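Local structure of putative creatinine amidohydrolase (Bacteroides fragilis, 3LUB) at residues A30-H34 with L84-I88; V103-H107 with Y136-I141; I160-E166 with S216-P221. The protein probably hydrolyses non-peptide carbon-nitrogen bonds in linear amides, as a zinc-binding member of the creatininase superfamily. All coordinates share one frame; numbering follows the deposited sequence.

Contact 1: residues A30-H34 with L84-I88; sequences ATEPH and LPFCI. With ZN (zinc ion), chain B; ZN (zinc ion), chain C; EDO (1,2-ethanediol), chain D.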
ATOM      1  N   ALA F  30      -2.544  -2.786  23.917  1.00 17.12           N
ATOM      2  CA  ALA F  30      -3.824  -2.413  23.331  1.00 17.08           C
ATOM      3  C   ALA F  30      -4.361  -1.262  24.167  1.00 17.53           C
ATOM      4  O   ALA F  30      -3.952  -1.098  25.322  1.00 18.60           O
ATOM      5  CB  ALA F  30      -4.832  -3.609  23.354  1.00 14.70           C
ATOM      6  N   THR F  31      -5.269  -0.486  23.567  1.00 19.05           N
ATOM      7  CA  THR F  31      -6.066   0.540  24.229  1.00 18.40           C
ATOM      8  C   THR F  31      -7.534   0.019  24.195  1.00 20.01           C
ATOM      9  O   THR F  31      -8.230   0.057  23.164  1.00 18.92           O
ATOM     10  CB  THR F  31      -5.847   1.901  23.531  1.00 18.63           C
ATOM     11  OG1 THR F  31      -4.426   2.161  23.445  1.00 17.87           O
ATOM     12  CG2 THR F  31      -6.582   3.082  24.244  1.00 14.28           C
ATOM     13  N   GLU F  32      -7.988  -0.485  25.339  1.00 20.14           N
ATOM     14  CA  GLU F  32      -9.074  -1.454  25.389  1.00 20.40           C
ATOM     15  C   GLU F  32      -9.730  -1.459  26.756  1.00 20.95           C
ATOM     16  O   GLU F  32      -9.051  -1.622  27.755  1.00 21.18           O
ATOM     17  CB  GLU F  32      -8.529  -2.859  25.112  1.00 17.96           C
ATOM     18  CG  GLU F  32      -9.587  -3.944  24.957  1.00 20.65           C
ATOM     19  CD  GLU F  32      -9.014  -5.342  24.899  1.00 23.66           C
ATOM     20  OE1 GLU F  32      -7.912  -5.543  25.467  1.00 22.59           O
ATOM     21  OE2 GLU F  32      -9.659  -6.244  24.311  1.00 22.23           O
ATOM     22  N   PRO F  33     -11.059  -1.300  26.801  1.00 22.29           N
ATOM     23  CA  PRO F  33     -11.761  -1.438  28.069  1.00 22.48           C
ATOM     24  C   PRO F  33     -11.556  -2.857  28.672  1.00 21.57           C
ATOM     25  O   PRO F  33     -11.550  -3.845  27.938  1.00 20.32           O
ATOM     26  CB  PRO F  33     -13.224  -1.225  27.696  1.00 22.89           C
ATOM     27  CG  PRO F  33     -13.233  -0.633  26.330  1.00 24.67           C
ATOM     28  CD  PRO F  33     -11.963  -1.006  25.683  1.00 21.27           C
ATOM     29  N   HIS F  34     -11.376  -2.897  29.992  1.00 20.48           N
ATOM     30  CA  HIS F  34     -11.133  -4.105  30.762  1.00 19.95           C
ATOM     31  C   HIS F  34     -12.127  -4.219  31.901  1.00 20.51           C
ATOM     32  O   HIS F  34     -11.832  -3.805  33.015  1.00 18.71           O
ATOM     33  CB  HIS F  34      -9.720  -4.049  31.320  1.00 19.84           C
ATOM     34  CG  HIS F  34      -8.704  -4.546  30.348  1.00 20.43           C
ATOM     35  ND1 HIS F  34      -8.356  -3.845  29.205  1.00 18.28           N
ATOM     36  CD2 HIS F  34      -8.018  -5.709  30.309  1.00 16.14           C
ATOM     37  CE1 HIS F  34      -7.453  -4.540  28.535  1.00 22.08           C
ATOM     38  NE2 HIS F  34      -7.239  -5.678  29.179  1.00 20.17           N
ATOM     39  N   LEU F  84     -16.962   0.654  21.735  1.00 24.83           N
ATOM     40  CA  LEU F  84     -16.794   1.056  23.132  1.00 24.27           C
ATOM     41  C   LEU F  84     -15.867   2.278  23.177  1.00 23.37           C
ATOM     42  O   LEU F  84     -14.833   2.290  22.512  1.00 21.57           O
ATOM     43  CB  LEU F  84     -16.242  -0.093  23.986  1.00 24.96           C
ATOM     44  CG  LEU F  84     -17.079  -1.364  24.187  1.00 29.27           C
ATOM     45  CD1 LEU F  84     -16.225  -2.485  24.832  1.00 20.63           C
ATOM     46  CD2 LEU F  84     -18.395  -1.143  24.983  1.00 26.90           C
ATOM     47  N   PRO F  85     -16.217   3.292  23.980  1.00 23.13           N
ATOM     48  CA  PRO F  85     -15.491   4.544  23.942  1.00 22.61           C
ATOM     49  C   PRO F  85     -14.003   4.386  24.245  1.00 21.37           C
ATOM     50  O   PRO F  85     -13.624   3.740  25.224  1.00 20.99           O
ATOM     51  CB  PRO F  85     -16.196   5.408  24.993  1.00 23.04           C
ATOM     52  CG  PRO F  85     -16.903   4.436  25.887  1.00 24.12           C
ATOM     53  CD  PRO F  85     -17.266   3.293  25.020  1.00 24.45           C
ATOM     54  N   PHE F  86     -13.198   4.978  23.359  1.00 21.30           N
ATOM     55  CA  PHE F  86     -11.750   5.071  23.449  1.00 20.65           C
ATOM     56  C   PHE F  86     -10.993   3.777  23.157  1.00 20.47           C
ATOM     57  O   PHE F  86      -9.792   3.730  23.304  1.00 21.48           O
ATOM     58  CB  PHE F  86     -11.323   5.653  24.793  1.00 20.78           C
ATOM     59  CG  PHE F  86     -12.131   6.837  25.208  1.00 20.30           C
ATOM     60  CD1 PHE F  86     -12.213   7.945  24.387  1.00 24.23           C
ATOM     61  CD2 PHE F  86     -12.850   6.827  26.396  1.00 19.79           C
ATOM     62  CE1 PHE F  86     -12.973   9.025  24.753  1.00 22.47           C
ATOM     63  CE2 PHE F  86     -13.597   7.893  26.757  1.00 21.26           C
ATOM     64  CZ  PHE F  86     -13.654   9.006  25.947  1.00 18.50           C
ATOM     65  N   CYS F  87     -11.699   2.746  22.718  1.00 20.75           N
ATOM     66  CA  CYS F  87     -11.051   1.520  22.265  1.00 21.08           C
ATOM     67  C   CYS F  87     -10.568   1.777  20.830  1.00 21.55           C
ATOM     68  O   CYS F  87     -11.337   2.320  20.019  1.00 23.11           O
ATOM     69  CB  CYS F  87     -12.042   0.371  22.326  1.00 22.56           C
ATOM     70  SG  CYS F  87     -11.408  -1.133  21.713  1.00 20.53           S
ATOM     71  N   ILE F  88      -9.310   1.457  20.534  1.00 19.00           N
ATOM     72  CA  ILE F  88      -8.734   1.749  19.233  1.00 19.58           C
ATOM     73  C   ILE F  88      -8.357   0.457  18.498  1.00 18.92           C
ATOM     74  O   ILE F  88      -7.362  -0.194  18.866  1.00 19.17           O
ATOM     75  CB  ILE F  88      -7.448   2.668  19.314  1.00 19.22           C
ATOM     76  CG1 ILE F  88      -7.748   4.003  20.033  1.00 20.72           C
ATOM     77  CG2 ILE F  88      -6.913   2.923  17.929  1.00 15.89           C
ATOM     78  CD1 ILE F  88      -9.042   4.808  19.503  1.00 17.37           C
TER
HETATM   79 ZN    ZN B 301      -6.604  -7.374  25.551  1.00 34.65          ZN
HETATM   80 ZN    ZN C 302      -5.925  -7.393  28.938  1.00 21.51          ZN
HETATM   81  C1  EDO D 256      -3.494   4.881  21.220  1.00 31.49           C
HETATM   82  O1  EDO D 256      -3.638   4.670  22.630  1.00 38.52           O
HETATM   83  C2  EDO D 256      -2.827   6.235  21.007  1.00 34.92           C
HETATM   84  O2  EDO D 256      -3.744   7.298  21.334  1.00 36.96           O
HETATM   85  O   HOH W   1      -5.933  -1.096  20.910  1.00 11.16           O
HETATM   86  O   HOH W   2      -6.771  -8.748  27.593  1.00 27.58           O
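The carbonyl oxygen of T31 is approached by two consecutive residues of the segment 84-88. The amide I88 N donates to T31 O over 3.2 Å with an N-H...O angle of 158°, and C87 CA lies 3.3 Å from T31 O in a weaker CA-H...O contact. A water adds a second link: it accepts from T31 N at 2.8 Å and donates to I88 O, so T31 is tied to I88 once directly and once through solvent. The methyl T31 CG2 meets F86 O at 3.4 Å, while T31 OG1 turns to P73 O and to an ethanediol molecule.

C87 closes a type II beta turn that starts at L84, and this folding-back sets both ends of the turn beside the P33 ring. P33 CD touches C87 CB at 3.6 Å, and P33 CG touches L84 CD1 at 3.8 Å. With SG anti to the backbone N of C87 (chi1 176°), the thiol lies alongside T31 O and P33 CD. The two loops follow strands 23-28 and 66-68 of the parallel sheet, and the first carries ligands of the two-zinc centre of the creatininase superfamily.

E32 OE1 binds one zinc ion and H34 NE2 the other; a water lies between the metals, D43 binds both, and H120 and E168 complete one site each. H34 ND1 donates to E32 O over 2.7 Å, the acceptor in the imidazole plane but the donor 47° out of the carbonyl plane; with NE2 on zinc, this fixes the ring's rotation. The second carboxylate oxygen, E32 OE2, is held by Q81, while the F86 ring meets Y21 and F111 of the second subunit.

Contact 2: residues V103-H107 with Y136-I141; sequences VSSLH and YPDFLI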
ATOM      1  N   VAL F 103      12.082  -2.269  13.690  1.00 17.01           N
ATOM      2  CA  VAL F 103      13.157  -3.188  13.306  1.00 17.47           C
ATOM      3  C   VAL F 103      14.203  -2.521  12.393  1.00 18.16           C
ATOM      4  O   VAL F 103      15.402  -2.688  12.590  1.00 19.25           O
ATOM      5  CB  VAL F 103      12.587  -4.447  12.615  1.00 18.96           C
ATOM      6  CG1 VAL F 103      13.710  -5.270  11.962  1.00 16.06           C
ATOM      7  CG2 VAL F 103      11.789  -5.279  13.617  1.00 18.36           C
ATOM      8  N   SER F 104      13.743  -1.756  11.410  1.00 16.95           N
ATOM      9  CA  SER F 104      14.621  -0.976  10.578  1.00 16.10           C
ATOM     10  C   SER F 104      15.575  -0.121  11.404  1.00 18.40           C
ATOM     11  O   SER F 104      16.795  -0.111  11.145  1.00 19.53           O
ATOM     12  CB  SER F 104      13.802  -0.079   9.631  1.00 15.45           C
ATOM     13  OG  SER F 104      14.656   0.696   8.812  1.00 23.26           O
ATOM     14  N   SER F 105      15.011   0.636  12.343  1.00 18.00           N
ATOM     15  CA  SER F 105      15.801   1.493  13.244  1.00 18.09           C
ATOM     16  C   SER F 105      16.758   0.706  14.120  1.00 17.33           C
ATOM     17  O   SER F 105      17.960   0.948  14.097  1.00 17.52           O
ATOM     18  CB  SER F 105      14.878   2.345  14.109  1.00 18.62           C
ATOM     19  OG  SER F 105      14.299   3.371  13.328  1.00 20.65           O
ATOM     20  N   LEU F 106      16.239  -0.278  14.842  1.00 17.76           N
ATOM     21  CA  LEU F 106      17.098  -1.131  15.682  1.00 17.56           C
ATOM     22  C   LEU F 106      18.225  -1.823  14.878  1.00 18.78           C
ATOM     23  O   LEU F 106      19.335  -1.990  15.348  1.00 18.29           O
ATOM     24  CB  LEU F 106      16.278  -2.185  16.417  1.00 15.69           C
ATOM     25  CG  LEU F 106      15.190  -1.752  17.406  1.00 17.10           C
ATOM     26  CD1 LEU F 106      14.483  -2.980  17.898  1.00 13.93           C
ATOM     27  CD2 LEU F 106      15.725  -0.967  18.572  1.00 12.56           C
ATOM     28  N   HIS F 107      17.929  -2.235  13.654  1.00 19.89           N
ATOM     29  CA  HIS F 107      18.944  -2.857  12.817  1.00 21.30           C
ATOM     30  C   HIS F 107      20.062  -1.877  12.445  1.00 21.12           C
ATOM     31  O   HIS F 107      21.233  -2.236  12.476  1.00 22.71           O
ATOM     32  CB  HIS F 107      18.307  -3.452  11.548  1.00 23.64           C
ATOM     33  CG  HIS F 107      19.223  -4.368  10.797  1.00 21.97           C
ATOM     34  ND1 HIS F 107      20.167  -3.898   9.913  1.00 24.61           N
ATOM     35  CD2 HIS F 107      19.368  -5.712  10.830  1.00 24.13           C
ATOM     36  CE1 HIS F 107      20.846  -4.916   9.422  1.00 27.29           C
ATOM     37  NE2 HIS F 107      20.384  -6.026   9.968  1.00 25.36           N
ATOM     38  N   TYR F 136      15.320  -9.077   6.799  1.00 23.32           N
ATOM     39  CA  TYR F 136      16.432  -8.912   7.734  1.00 22.19           C
ATOM     40  C   TYR F 136      16.832 -10.293   8.249  1.00 23.25           C
ATOM     41  O   TYR F 136      16.496 -10.648   9.417  1.00 20.99           O
ATOM     42  CB  TYR F 136      16.006  -8.035   8.940  1.00 22.71           C
ATOM     43  CG  TYR F 136      15.568  -6.618   8.584  1.00 20.17           C
ATOM     44  CD1 TYR F 136      16.488  -5.574   8.499  1.00 24.86           C
ATOM     45  CD2 TYR F 136      14.243  -6.333   8.335  1.00 24.01           C
ATOM     46  CE1 TYR F 136      16.079  -4.288   8.148  1.00 25.03           C
ATOM     47  CE2 TYR F 136      13.825  -5.064   7.984  1.00 22.38           C
ATOM     48  CZ  TYR F 136      14.733  -4.052   7.911  1.00 24.55           C
ATOM     49  OH  TYR F 136      14.276  -2.818   7.599  1.00 21.41           O
ATOM     50  N   PRO F 137      17.517 -11.092   7.401  1.00 24.51           N
ATOM     51  CA  PRO F 137      17.883 -12.475   7.772  1.00 25.86           C
ATOM     52  C   PRO F 137      18.882 -12.627   8.961  1.00 25.62           C
ATOM     53  O   PRO F 137      18.968 -13.692   9.548  1.00 27.25           O
ATOM     54  CB  PRO F 137      18.435 -13.064   6.474  1.00 24.37           C
ATOM     55  CG  PRO F 137      18.758 -11.937   5.621  1.00 25.86           C
ATOM     56  CD  PRO F 137      17.959 -10.750   6.042  1.00 26.17           C
ATOM     57  N   ASP F 138      19.548 -11.553   9.352  1.00 25.68           N
ATOM     58  CA  ASP F 138      20.452 -11.538  10.498  1.00 26.05           C
ATOM     59  C   ASP F 138      19.806 -11.031  11.817  1.00 24.65           C
ATOM     60  O   ASP F 138      20.495 -10.909  12.840  1.00 23.42           O
ATOM     61  CB  ASP F 138      21.727 -10.711  10.163  1.00 27.04           C
ATOM     62  CG  ASP F 138      21.428  -9.257   9.696  1.00 33.89           C
ATOM     63  OD1 ASP F 138      20.248  -8.858   9.446  1.00 32.86           O
ATOM     64  OD2 ASP F 138      22.422  -8.512   9.539  1.00 44.14           O
ATOM     65  N   PHE F 139      18.489 -10.776  11.799  1.00 23.49           N
ATOM     66  CA  PHE F 139      17.780 -10.150  12.924  1.00 21.41           C
ATOM     67  C   PHE F 139      16.782 -11.154  13.497  1.00 21.05           C
ATOM     68  O   PHE F 139      15.855 -11.548  12.839  1.00 22.05           O
ATOM     69  CB  PHE F 139      17.093  -8.869  12.444  1.00 22.64           C
ATOM     70  CG  PHE F 139      16.693  -7.919  13.551  1.00 22.60           C
ATOM     71  CD1 PHE F 139      15.625  -8.190  14.367  1.00 30.27           C
ATOM     72  CD2 PHE F 139      17.368  -6.727  13.736  1.00 25.21           C
ATOM     73  CE1 PHE F 139      15.274  -7.310  15.377  1.00 32.14           C
ATOM     74  CE2 PHE F 139      17.007  -5.848  14.737  1.00 24.08           C
ATOM     75  CZ  PHE F 139      15.975  -6.136  15.556  1.00 23.59           C
ATOM     76  N   LEU F 140      17.005 -11.591  14.726  1.00 21.22           N
ATOM     77  CA  LEU F 140      16.159 -12.575  15.369  1.00 21.82           C
ATOM     78  C   LEU F 140      14.985 -11.883  16.070  1.00 21.26           C
ATOM     79  O   LEU F 140      15.207 -11.054  16.934  1.00 22.16           O
ATOM     80  CB  LEU F 140      16.988 -13.326  16.396  1.00 22.37           C
ATOM     81  CG  LEU F 140      16.311 -14.456  17.166  1.00 25.28           C
ATOM     82  CD1 LEU F 140      15.823 -15.533  16.206  1.00 23.36           C
ATOM     83  CD2 LEU F 140      17.274 -15.039  18.219  1.00 23.05           C
ATOM     84  N   ILE F 141      13.754 -12.241  15.707  1.00 20.22           N
ATOM     85  CA  ILE F 141      12.554 -11.739  16.365  1.00 19.19           C
ATOM     86  C   ILE F 141      11.739 -12.908  16.917  1.00 19.28           C
ATOM     87  O   ILE F 141      11.270 -13.760  16.147  1.00 19.37           O
ATOM     88  CB  ILE F 141      11.659 -10.925  15.388  1.00 19.96           C
ATOM     89  CG1 ILE F 141      12.474  -9.892  14.615  1.00 20.79           C
ATOM     90  CG2 ILE F 141      10.499 -10.239  16.140  1.00 17.73           C
ATOM     91  CD1 ILE F 141      11.626  -9.061  13.680  1.00 20.17           C
TER
HETATM   92  O   HOH W   3      16.046  -0.999   6.560  1.00 37.19           O
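The closing turns of helix 92-108 lie against a type I beta turn, Y136 to F139, that leads into strand 140-145; the closest alpha carbons, those of H107 and F139, are 7.4 Å apart. V103 CG1 sits at the corner where the Y136 and F139 faces converge. It stands 4.1 Å from the F139 ring centroid, only 2° off the normal, and 4.0 Å from the Y136 centroid at 17°, giving CH-pi contacts over one face of each. The other methyl, V103 CG2, reaches I141 CD1 at 3.8 Å.

H107, with CG anti to its own amide N (chi1 -167°), extends to the turn. Y136 CD1 covers one face of the imidazole, though the two ring planes meet obliquely, and F139 CD2 lies at its edge, 3.7 Å from H107 CD2. A water joins S104 OG to Y136 OH. L114 of strand 113-118 packs on V103, F139 and I141, so this cluster seats the helix on the sheet.

H107 NE2 donates to D138 OD1 over 2.9 Å, on the syn side but tilted out of the carboxylate plane, and more weakly to D138 OD2. The carboxylate would probably favour a protonated imidazole, an effect that R112, in a long, weak ion pair with D138, may temper.

Contact 3: residues I160-E166 with S216-P221; sequences IDDHAGE and SGVGNP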
ATOM      1  N   ILE F 160     -13.524 -19.397  34.226  1.00 35.34           N
ATOM      2  CA  ILE F 160     -13.516 -18.476  33.094  1.00 34.01           C
ATOM      3  C   ILE F 160     -12.688 -17.236  33.476  1.00 32.57           C
ATOM      4  O   ILE F 160     -12.947 -16.566  34.488  1.00 30.71           O
ATOM      5  CB  ILE F 160     -14.959 -18.087  32.590  1.00 34.31           C
ATOM      6  CG1 ILE F 160     -15.756 -19.353  32.173  1.00 35.63           C
ATOM      7  CG2 ILE F 160     -14.865 -17.127  31.407  1.00 29.68           C
ATOM      8  CD1 ILE F 160     -17.247 -19.124  31.874  1.00 35.01           C
ATOM      9  N   ASP F 161     -11.683 -16.957  32.661  1.00 31.22           N
ATOM     10  CA  ASP F 161     -10.716 -15.906  32.946  1.00 32.57           C
ATOM     11  C   ASP F 161      -9.977 -15.582  31.656  1.00 31.92           C
ATOM     12  O   ASP F 161      -8.808 -15.932  31.516  1.00 32.63           O
ATOM     13  CB  ASP F 161      -9.755 -16.394  34.057  1.00 31.97           C
ATOM     14  CG  ASP F 161      -8.751 -15.322  34.533  1.00 35.00           C
ATOM     15  OD1 ASP F 161      -8.811 -14.146  34.105  1.00 35.15           O
ATOM     16  OD2 ASP F 161      -7.859 -15.698  35.331  1.00 40.84           O
ATOM     17  N   ASP F 162     -10.684 -14.935  30.716  1.00 31.57           N
ATOM     18  CA  ASP F 162     -10.115 -14.588  29.409  1.00 30.61           C
ATOM     19  C   ASP F 162      -9.739 -13.105  29.280  1.00 29.50           C
ATOM     20  O   ASP F 162      -8.776 -12.788  28.605  1.00 30.42           O
ATOM     21  CB  ASP F 162     -11.083 -14.943  28.263  1.00 31.66           C
ATOM     22  CG  ASP F 162     -11.326 -16.444  28.125  1.00 37.84           C
ATOM     23  OD1 ASP F 162     -10.383 -17.241  28.369  1.00 46.75           O
ATOM     24  OD2 ASP F 162     -12.470 -16.823  27.762  1.00 46.84           O
ATOM     25  N   HIS F 163     -10.498 -12.198  29.891  1.00 26.15           N
ATOM     26  CA  HIS F 163     -10.244 -10.773  29.701  1.00 23.75           C
ATOM     27  C   HIS F 163     -10.659  -9.970  30.929  1.00 22.19           C
ATOM     28  O   HIS F 163     -11.826  -9.981  31.302  1.00 20.72           O
ATOM     29  CB  HIS F 163     -10.980 -10.281  28.457  1.00 22.64           C
ATOM     30  CG  HIS F 163     -10.806  -8.826  28.205  1.00 22.43           C
ATOM     31  ND1 HIS F 163      -9.605  -8.282  27.808  1.00 22.55           N
ATOM     32  CD2 HIS F 163     -11.671  -7.793  28.308  1.00 25.21           C
ATOM     33  CE1 HIS F 163      -9.741  -6.978  27.675  1.00 23.55           C
ATOM     34  NE2 HIS F 163     -10.982  -6.653  27.965  1.00 18.73           N
ATOM     35  N   ALA F 164      -9.704  -9.264  31.542  1.00 21.20           N
ATOM     36  CA  ALA F 164      -9.995  -8.416  32.709  1.00 21.62           C
ATOM     37  C   ALA F 164     -10.537  -9.268  33.876  1.00 23.17           C
ATOM     38  O   ALA F 164     -11.347  -8.807  34.666  1.00 23.71           O
ATOM     39  CB  ALA F 164     -11.014  -7.320  32.352  1.00 18.76           C
ATOM     40  N   GLY F 165     -10.087 -10.505  33.954  1.00 23.39           N
ATOM     41  CA  GLY F 165     -10.612 -11.476  34.894  1.00 24.11           C
ATOM     42  C   GLY F 165      -9.739 -11.516  36.109  1.00 23.45           C
ATOM     43  O   GLY F 165      -9.116 -10.519  36.452  1.00 23.76           O
ATOM     44  N   GLU F 166      -9.672 -12.675  36.753  1.00 23.04           N
ATOM     45  CA  GLU F 166      -9.009 -12.777  38.034  1.00 22.78           C
ATOM     46  C   GLU F 166      -7.537 -12.594  37.900  1.00 22.05           C
ATOM     47  O   GLU F 166      -6.937 -11.909  38.703  1.00 23.29           O
ATOM     48  CB  GLU F 166      -9.330 -14.113  38.730  1.00 23.95           C
ATOM     49  CG  GLU F 166      -8.944 -14.136  40.227  1.00 25.86           C
ATOM     50  CD  GLU F 166      -9.263 -15.468  40.899  1.00 25.61           C
ATOM     51  OE1 GLU F 166     -10.374 -15.980  40.687  1.00 21.02           O
ATOM     52  OE2 GLU F 166      -8.396 -15.987  41.620  1.00 26.11           O
ATOM     53  N   SER F 216     -17.842  -5.633  29.400  1.00 26.03           N
ATOM     54  CA  SER F 216     -16.617  -5.706  28.574  1.00 25.72           C
ATOM     55  C   SER F 216     -15.586  -6.695  29.130  1.00 25.27           C
ATOM     56  O   SER F 216     -14.615  -7.003  28.471  1.00 26.91           O
ATOM     57  CB  SER F 216     -15.983  -4.313  28.329  1.00 25.56           C
ATOM     58  OG  SER F 216     -15.103  -3.928  29.367  1.00 24.41           O
ATOM     59  N   GLY F 217     -15.812  -7.210  30.332  1.00 23.83           N
ATOM     60  CA  GLY F 217     -14.972  -8.273  30.877  1.00 22.69           C
ATOM     61  C   GLY F 217     -15.456  -9.644  30.448  1.00 22.56           C
ATOM     62  O   GLY F 217     -16.644  -9.846  30.165  1.00 22.34           O
ATOM     63  N   VAL F 218     -14.525 -10.585  30.381  1.00 23.57           N
ATOM     64  CA  VAL F 218     -14.836 -12.011  30.195  1.00 23.99           C
ATOM     65  C   VAL F 218     -14.185 -12.786  31.346  1.00 24.41           C
ATOM     66  O   VAL F 218     -13.023 -13.138  31.273  1.00 23.50           O
ATOM     67  CB  VAL F 218     -14.290 -12.580  28.832  1.00 23.94           C
ATOM     68  CG1 VAL F 218     -14.668 -14.066  28.667  1.00 24.35           C
ATOM     69  CG2 VAL F 218     -14.795 -11.787  27.651  1.00 23.18           C
ATOM     70  N   GLY F 219     -14.962 -13.053  32.402  1.00 25.27           N
ATOM     71  CA  GLY F 219     -14.460 -13.698  33.614  1.00 25.56           C
ATOM     72  C   GLY F 219     -14.715 -12.830  34.839  1.00 26.64           C
ATOM     73  O   GLY F 219     -14.531 -11.597  34.784  1.00 26.14           O
ATOM     74  N   ASN F 220     -15.144 -13.477  35.938  1.00 27.09           N
ATOM     75  CA  ASN F 220     -15.348 -12.824  37.240  1.00 26.40           C
ATOM     76  C   ASN F 220     -14.000 -12.588  37.926  1.00 24.44           C
ATOM     77  O   ASN F 220     -13.290 -13.545  38.230  1.00 25.17           O
ATOM     78  CB  ASN F 220     -16.276 -13.666  38.141  1.00 26.93           C
ATOM     79  CG  ASN F 220     -16.823 -12.880  39.318  1.00 29.72           C
ATOM     80  OD1 ASN F 220     -16.168 -11.971  39.824  1.00 28.11           O
ATOM     81  ND2 ASN F 220     -18.054 -13.195  39.729  1.00 23.74           N
ATOM     82  N   PRO F 221     -13.626 -11.299  38.149  1.00 23.44           N
ATOM     83  CA  PRO F 221     -12.357 -10.915  38.735  1.00 24.80           C
ATOM     84  C   PRO F 221     -12.399 -10.716  40.245  1.00 25.77           C
ATOM     85  O   PRO F 221     -11.407 -10.287  40.824  1.00 24.44           O
ATOM     86  CB  PRO F 221     -12.126  -9.556  38.094  1.00 24.47           C
ATOM     87  CG  PRO F 221     -13.458  -8.986  38.033  1.00 18.48           C
ATOM     88  CD  PRO F 221     -14.407 -10.102  37.825  1.00 23.23           C
TER
HETATM   89  O   HOH W   4     -11.710 -14.502  36.135  1.00 17.20           O
HETATM   90  O   HOH W   5     -15.439 -16.457  35.879  1.00 29.00           O
HETATM   91  O   HOH W   6     -13.899  -9.272  33.689  1.00 19.48           O
HETATM   92  O   HOH W   7     -12.409 -14.278  40.682  1.00 20.82           O
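V218 O receives two successive amides, D162 N and H163 N, each 3.0 Å from it, while V218 N returns a bond to H163 O at 2.9 Å. The V218 side chain faces the same segment: its CG1 meets D162 OD2 at 3.6 Å and I160 CG2 at 4.1 Å.

Two residues opposite one make this a classic beta bulge, set on a single antiparallel bridge between loops that precede helices 166-175 and 226-249. Beyond it, G219, with no side chain to intervene, brings its CA within 3.4 Å of I160 O. One water ties I160 O, E166 N and N220 O together where helix 166-175 begins, with G165 at the N-cap.

With CG anti to the backbone N (chi1 179°), the H163 ring presents an edge to S216 O, which is 3.1 Å from H163 CD2 and takes a hydrogen bond from W209 NE1. H163 NE2 donates to P33 O, bringing the imidazole beside the zinc ligands E32 and H34. A164 N bonds E168 OE1, a second-shell tie to a metal-binding carboxylate, and E166 OE2 forms a salt bridge with K228.

Along the chain the three contacts come in series, each closing before the next opens. Contacts 1 and 3 are neighbours, their centres 15 Å apart, and they touch through P33, H34 and H163, so the loops around the zinc ions form one continuous region. Contact 2 lies well away: its centre is 30 Å from that of contact 1 and 36 Å from that of contact 3, with the chain's centre between it and contact 3. The parallel sheet connects these regions, since contact 2 includes the start of strand 140-145 whereas contact 1 uses loops after strands 23-28 and 66-68. Contacts 1 and 2 both also reach the second subunit.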